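Local coordinates for twitching motility pilus retraction protein (Geobacter sulfurreducens PCA, PDB 5ZFQ), which probably hydrolyses ATP as a hexameric motor that powers retraction of the type IV pilus during twitching motility, at residues A[150-161]-A[285-294]. Numbering follows the deposited sequence.
Sequences GLILVTGPTGSG and VLEGVMSQTL
Leu-151, Leu-153 and Thr-155 each give an N-H to, and accept at O from, the 285-294 backbone, pairing two parallel strands of the RecA-like ATPase core; the first runs into a loop whose sequence matches a Walker A P-loop. Leu-151 N gives to Val-285 O at 2.7 Å, while Leu-151 O accepts from Glu-287 N. Further along, Leu-153 N gives to Gly-288 O and Leu-153 O takes Met-290 N. The ladder ends with Thr-155 N giving to Met-290 O at 2.6 Å, and Gln-292 N on Thr-155 O at 3.0 Å. Intervening Ile-152 instead bonds through its backbone to Cys-250 and Ala-252 of strand 249-254, so strand 150-155 is gripped on both edges.

On the face carrying Leu-151 and Leu-153, Leu-286 CD1 lies 3.9 Å from Leu-153 CD1, the two side chains crossing at about a right angle under helix 259-268. On the face of Val-154, the bend at chi3 of Met-290 (-45°) brings its CE back against Val-154 CG2, beside helix 162-176.

Thr-155 OG1 sits between its own backbone N and carbonyl carbon (chi1 77°), where it accepts from Ser-291 OG at 2.6 Å and hydrogen-bonds Thr-256 O. A valine in its place would probably leave both Ser-291 OG and Thr-256 O without this buried partner.

Past the strand, Gly-156 has backbone angles that would jam a side chain against the preceding carbonyl, and its own O is bonded by Lys-162 NZ. Leu-294 packs its CG and CD1 against the backbone of Gly-159 and Ser-160. The type II turn from Pro-157 to Ser-160 is doubly closed: Pro-157 O accepts Ser-160 N and, in its carbonyl plane, Ser-160 OG at 2.8 Å.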
ATOM      1  N   GLY A 150       5.918  12.334 -34.918  1.00 37.07           N
ATOM      2  CA  GLY A 150       5.894  10.951 -34.504  1.00 36.95           C
ATOM      3  C   GLY A 150       6.816  10.607 -33.356  1.00 36.61           C
ATOM      4  O   GLY A 150       7.441  11.470 -32.742  1.00 28.83           O
ATOM      5  N   LEU A 151       6.896   9.314 -33.078  1.00 36.28           N
ATOM      6  CA  LEU A 151       7.697   8.808 -31.983  1.00 34.73           C
ATOM      7  C   LEU A 151       8.908   8.060 -32.510  1.00 34.07           C
ATOM      8  O   LEU A 151       8.768   7.185 -33.372  1.00 33.99           O
ATOM      9  CB  LEU A 151       6.850   7.892 -31.109  1.00 34.06           C
ATOM     10  CG  LEU A 151       7.558   7.219 -29.944  1.00 32.94           C
ATOM     11  CD1 LEU A 151       7.998   8.233 -28.846  1.00 28.76           C
ATOM     12  CD2 LEU A 151       6.620   6.153 -29.401  1.00 32.50           C
ATOM     13  N   ILE A 152      10.085   8.409 -31.997  1.00 33.44           N
ATOM     14  CA  ILE A 152      11.327   7.738 -32.366  1.00 33.84           C
ATOM     15  C   ILE A 152      11.994   7.157 -31.121  1.00 33.35           C
ATOM     16  O   ILE A 152      12.185   7.868 -30.132  1.00 28.63           O
ATOM     17  CB  ILE A 152      12.304   8.704 -33.061  1.00 34.98           C
ATOM     18  CG1 ILE A 152      11.645   9.327 -34.298  1.00 36.05           C
ATOM     19  CG2 ILE A 152      13.593   7.996 -33.422  1.00 29.36           C
ATOM     20  CD1 ILE A 152      12.600  10.047 -35.210  1.00 29.37           C
ATOM     21  N   LEU A 153      12.346   5.871 -31.159  1.00 33.16           N
ATOM     22  CA  LEU A 153      12.921   5.222 -29.978  1.00 32.42           C
ATOM     23  C   LEU A 153      14.366   4.812 -30.173  1.00 32.70           C
ATOM     24  O   LEU A 153      14.718   4.193 -31.170  1.00 33.05           O
ATOM     25  CB  LEU A 153      12.097   3.999 -29.588  1.00 32.26           C
ATOM     26  CG  LEU A 153      10.648   4.351 -29.233  1.00 31.74           C
ATOM     27  CD1 LEU A 153       9.782   3.130 -29.028  1.00 31.26           C
ATOM     28  CD2 LEU A 153      10.655   5.259 -28.001  1.00 31.93           C
ATOM     29  N   VAL A 154      15.212   5.190 -29.222  1.00 32.40           N
ATOM     30  CA  VAL A 154      16.573   4.674 -29.160  1.00 31.93           C
ATOM     31  C   VAL A 154      16.681   3.804 -27.921  1.00 32.11           C
ATOM     32  O   VAL A 154      16.621   4.318 -26.803  1.00 31.69           O
ATOM     33  CB  VAL A 154      17.616   5.787 -29.092  1.00 30.71           C
ATOM     34  CG1 VAL A 154      19.006   5.205 -29.293  1.00 30.90           C
ATOM     35  CG2 VAL A 154      17.328   6.847 -30.128  1.00 29.97           C
ATOM     36  N   THR A 155      16.812   2.491 -28.103  1.00 32.67           N
ATOM     37  CA  THR A 155      16.784   1.589 -26.963  1.00 33.01           C
ATOM     38  C   THR A 155      18.134   0.967 -26.716  1.00 33.82           C
ATOM     39  O   THR A 155      18.998   0.965 -27.583  1.00 34.33           O
ATOM     40  CB  THR A 155      15.759   0.456 -27.146  1.00 33.67           C
ATOM     41  OG1 THR A 155      16.274  -0.550 -28.041  1.00 34.41           O
ATOM     42  CG2 THR A 155      14.435   1.018 -27.670  1.00 33.05           C
ATOM     43  N   GLY A 156      18.307   0.413 -25.528  1.00 32.89           N
ATOM     44  CA  GLY A 156      19.538  -0.266 -25.192  1.00 33.81           C
ATOM     45  C   GLY A 156      19.941   0.004 -23.762  1.00 40.19           C
ATOM     46  O   GLY A 156      19.301   0.801 -23.064  1.00 33.28           O
ATOM     47  N   PRO A 157      21.010  -0.661 -23.309  1.00 41.21           N
ATOM     48  CA  PRO A 157      21.484  -0.349 -21.962  1.00 41.64           C
ATOM     49  C   PRO A 157      22.029   1.076 -21.913  1.00 41.31           C
ATOM     50  O   PRO A 157      22.597   1.538 -22.906  1.00 40.46           O
ATOM     51  CB  PRO A 157      22.578  -1.402 -21.722  1.00 42.85           C
ATOM     52  CG  PRO A 157      23.055  -1.772 -23.100  1.00 42.94           C
ATOM     53  CD  PRO A 157      21.834  -1.685 -23.980  1.00 42.01           C
ATOM     54  N   THR A 158      21.793   1.779 -20.806  1.00 42.31           N
ATOM     55  CA  THR A 158      22.523   3.010 -20.529  1.00 42.44           C
ATOM     56  C   THR A 158      23.998   2.655 -20.661  1.00 43.43           C
ATOM     57  O   THR A 158      24.468   1.699 -20.025  1.00 43.81           O
ATOM     58  CB  THR A 158      22.224   3.568 -19.114  1.00 45.87           C
ATOM     59  OG1 THR A 158      20.810   3.666 -18.930  1.00 45.24           O
ATOM     60  CG2 THR A 158      22.861   4.943 -18.907  1.00 45.51           C
ATOM     61  N   GLY A 159      24.713   3.364 -21.524  1.00 44.03           N
ATOM     62  CA  GLY A 159      26.107   3.040 -21.769  1.00 46.75           C
ATOM     63  C   GLY A 159      26.358   2.372 -23.108  1.00 49.52           C
ATOM     64  O   GLY A 159      27.504   2.078 -23.463  1.00 51.91           O
ATOM     65  N   SER A 160      25.289   2.131 -23.858  1.00 49.78           N
ATOM     66  CA  SER A 160      25.412   1.560 -25.195  1.00 51.25           C
ATOM     67  C   SER A 160      25.455   2.637 -26.268  1.00 51.34           C
ATOM     68  O   SER A 160      25.276   2.345 -27.450  1.00 51.69           O
ATOM     69  CB  SER A 160      24.250   0.624 -25.491  1.00 51.11           C
ATOM     70  OG  SER A 160      23.058   1.371 -25.713  1.00 49.78           O
ATOM     71  N   GLY A 161      25.649   3.886 -25.856  1.00 51.27           N
ATOM     72  CA  GLY A 161      25.689   5.005 -26.785  1.00 51.17           C
ATOM     73  C   GLY A 161      24.343   5.589 -27.193  1.00 49.93           C
ATOM     74  O   GLY A 161      24.225   6.177 -28.270  1.00 50.69           O
ATOM     75  N   VAL A 285       1.929   6.432 -34.705  1.00 39.72           N
ATOM     76  CA  VAL A 285       2.911   7.481 -34.416  1.00 39.11           C
ATOM     77  C   VAL A 285       4.380   7.022 -34.487  1.00 38.89           C
ATOM     78  O   VAL A 285       5.279   7.861 -34.663  1.00 38.89           O
ATOM     79  CB  VAL A 285       2.667   8.126 -33.007  1.00 33.26           C
ATOM     80  CG1 VAL A 285       1.236   8.606 -32.853  1.00 34.36           C
ATOM     81  CG2 VAL A 285       3.046   7.171 -31.897  1.00 32.42           C
ATOM     82  N   LEU A 286       4.625   5.716 -34.359  1.00 39.00           N
ATOM     83  CA  LEU A 286       5.991   5.170 -34.395  1.00 38.23           C
ATOM     84  C   LEU A 286       6.630   5.439 -35.740  1.00 38.88           C
ATOM     85  O   LEU A 286       6.058   5.092 -36.778  1.00 39.73           O
ATOM     86  CB  LEU A 286       5.982   3.666 -34.121  1.00 38.50           C
ATOM     87  CG  LEU A 286       7.232   2.961 -33.595  1.00 37.58           C
ATOM     88  CD1 LEU A 286       7.800   3.661 -32.356  1.00 36.25           C
ATOM     89  CD2 LEU A 286       6.907   1.511 -33.275  1.00 38.08           C
ATOM     90  N   GLU A 287       7.795   6.085 -35.735  1.00 38.66           N
ATOM     91  CA  GLU A 287       8.468   6.425 -36.990  1.00 39.67           C
ATOM     92  C   GLU A 287       9.802   5.712 -37.077  1.00 39.37           C
ATOM     93  O   GLU A 287      10.454   5.714 -38.122  1.00 40.52           O
ATOM     94  CB  GLU A 287       8.656   7.941 -37.137  1.00 40.10           C
ATOM     95  CG  GLU A 287       7.365   8.714 -37.446  1.00 41.86           C
ATOM     96  CD  GLU A 287       6.665   8.236 -38.732  1.00 44.81           C
ATOM     97  OE1 GLU A 287       7.358   7.736 -39.660  1.00 45.58           O
ATOM     98  OE2 GLU A 287       5.413   8.345 -38.800  1.00 47.11           O
ATOM     99  N   GLY A 288      10.199   5.078 -35.984  1.00 38.28           N
ATOM    100  CA  GLY A 288      11.457   4.362 -35.971  1.00 38.51           C
ATOM    101  C   GLY A 288      11.910   3.880 -34.608  1.00 37.82           C
ATOM    102  O   GLY A 288      11.641   4.495 -33.570  1.00 37.35           O
ATOM    103  N   VAL A 289      12.610   2.756 -34.621  1.00 37.96           N
ATOM    104  CA  VAL A 289      13.145   2.165 -33.405  1.00 36.97           C
ATOM    105  C   VAL A 289      14.582   1.777 -33.660  1.00 37.01           C
ATOM    106  O   VAL A 289      14.886   1.061 -34.611  1.00 37.51           O
ATOM    107  CB  VAL A 289      12.352   0.900 -32.948  1.00 42.10           C
ATOM    108  CG1 VAL A 289      12.986   0.300 -31.681  1.00 41.08           C
ATOM    109  CG2 VAL A 289      10.856   1.217 -32.765  1.00 41.89           C
ATOM    110  N   MET A 290      15.473   2.254 -32.816  1.00 36.90           N
ATOM    111  CA  MET A 290      16.849   1.838 -32.910  1.00 38.20           C
ATOM    112  C   MET A 290      17.267   1.119 -31.640  1.00 38.92           C
ATOM    113  O   MET A 290      17.150   1.639 -30.540  1.00 38.16           O
ATOM    114  CB  MET A 290      17.740   3.036 -33.206  1.00 37.94           C
ATOM    115  CG  MET A 290      17.406   3.664 -34.562  1.00 38.83           C
ATOM    116  SD  MET A 290      18.288   5.202 -34.871  1.00 51.18           S
ATOM    117  CE  MET A 290      18.064   6.006 -33.324  1.00 30.83           C
ATOM    118  N   SER A 291      17.853  -0.041 -31.803  1.00 41.28           N
ATOM    119  CA  SER A 291      18.351  -0.793 -30.689  1.00 42.89           C
ATOM    120  C   SER A 291      19.835  -0.878 -30.811  1.00 44.14           C
ATOM    121  O   SER A 291      20.333  -1.283 -31.806  1.00 45.35           O
ATOM    122  CB  SER A 291      17.711  -2.138 -30.656  1.00 44.34           C
ATOM    123  OG  SER A 291      16.420  -1.954 -30.195  1.00 44.99           O
ATOM    124  N   GLN A 292      20.539  -0.522 -29.753  1.00 44.28           N
ATOM    125  CA  GLN A 292      21.973  -0.473 -29.791  1.00 46.51           C
ATOM    126  C   GLN A 292      22.767  -1.259 -28.811  1.00 46.22           C
ATOM    127  O   GLN A 292      22.341  -1.489 -27.731  1.00 45.00           O
ATOM    128  CB  GLN A 292      22.383   0.955 -29.586  1.00 48.23           C
ATOM    129  CG  GLN A 292      21.807   1.898 -30.602  1.00 50.41           C
ATOM    130  CD  GLN A 292      22.389   3.265 -30.492  1.00 50.77           C
ATOM    131  OE1 GLN A 292      23.092   3.556 -29.567  1.00 50.67           O
ATOM    132  NE2 GLN A 292      22.092   4.102 -31.440  1.00 51.86           N
ATOM    133  N   THR A 293      23.916  -1.726 -29.257  1.00 45.94           N
ATOM    134  CA  THR A 293      24.879  -2.392 -28.411  1.00 45.06           C
ATOM    135  C   THR A 293      26.292  -1.938 -28.671  1.00 44.66           C
ATOM    136  O   THR A 293      26.702  -1.884 -29.785  1.00 45.73           O
ATOM    137  CB  THR A 293      24.954  -3.895 -28.644  1.00 46.36           C
ATOM    138  OG1 THR A 293      23.661  -4.456 -28.637  1.00 46.19           O
ATOM    139  CG2 THR A 293      25.674  -4.506 -27.543  1.00 46.74           C
ATOM    140  N   LEU A 294      27.030  -1.572 -27.649  1.00 42.83           N
ATOM    141  CA  LEU A 294      28.460  -1.343 -27.835  1.00 42.27           C
ATOM    142  C   LEU A 294      29.196  -2.629 -27.481  1.00 41.39           C
ATOM    143  O   LEU A 294      29.320  -2.993 -26.300  1.00 40.25           O
ATOM    144  CB  LEU A 294      28.963  -0.174 -26.978  1.00 42.00           C
ATOM    145  CG  LEU A 294      28.569   1.243 -27.433  1.00 41.46           C
ATOM    146  CD1 LEU A 294      28.972   2.297 -26.388  1.00 40.72           C
ATOM    147  CD2 LEU A 294      29.143   1.573 -28.826  1.00 42.71           C
TER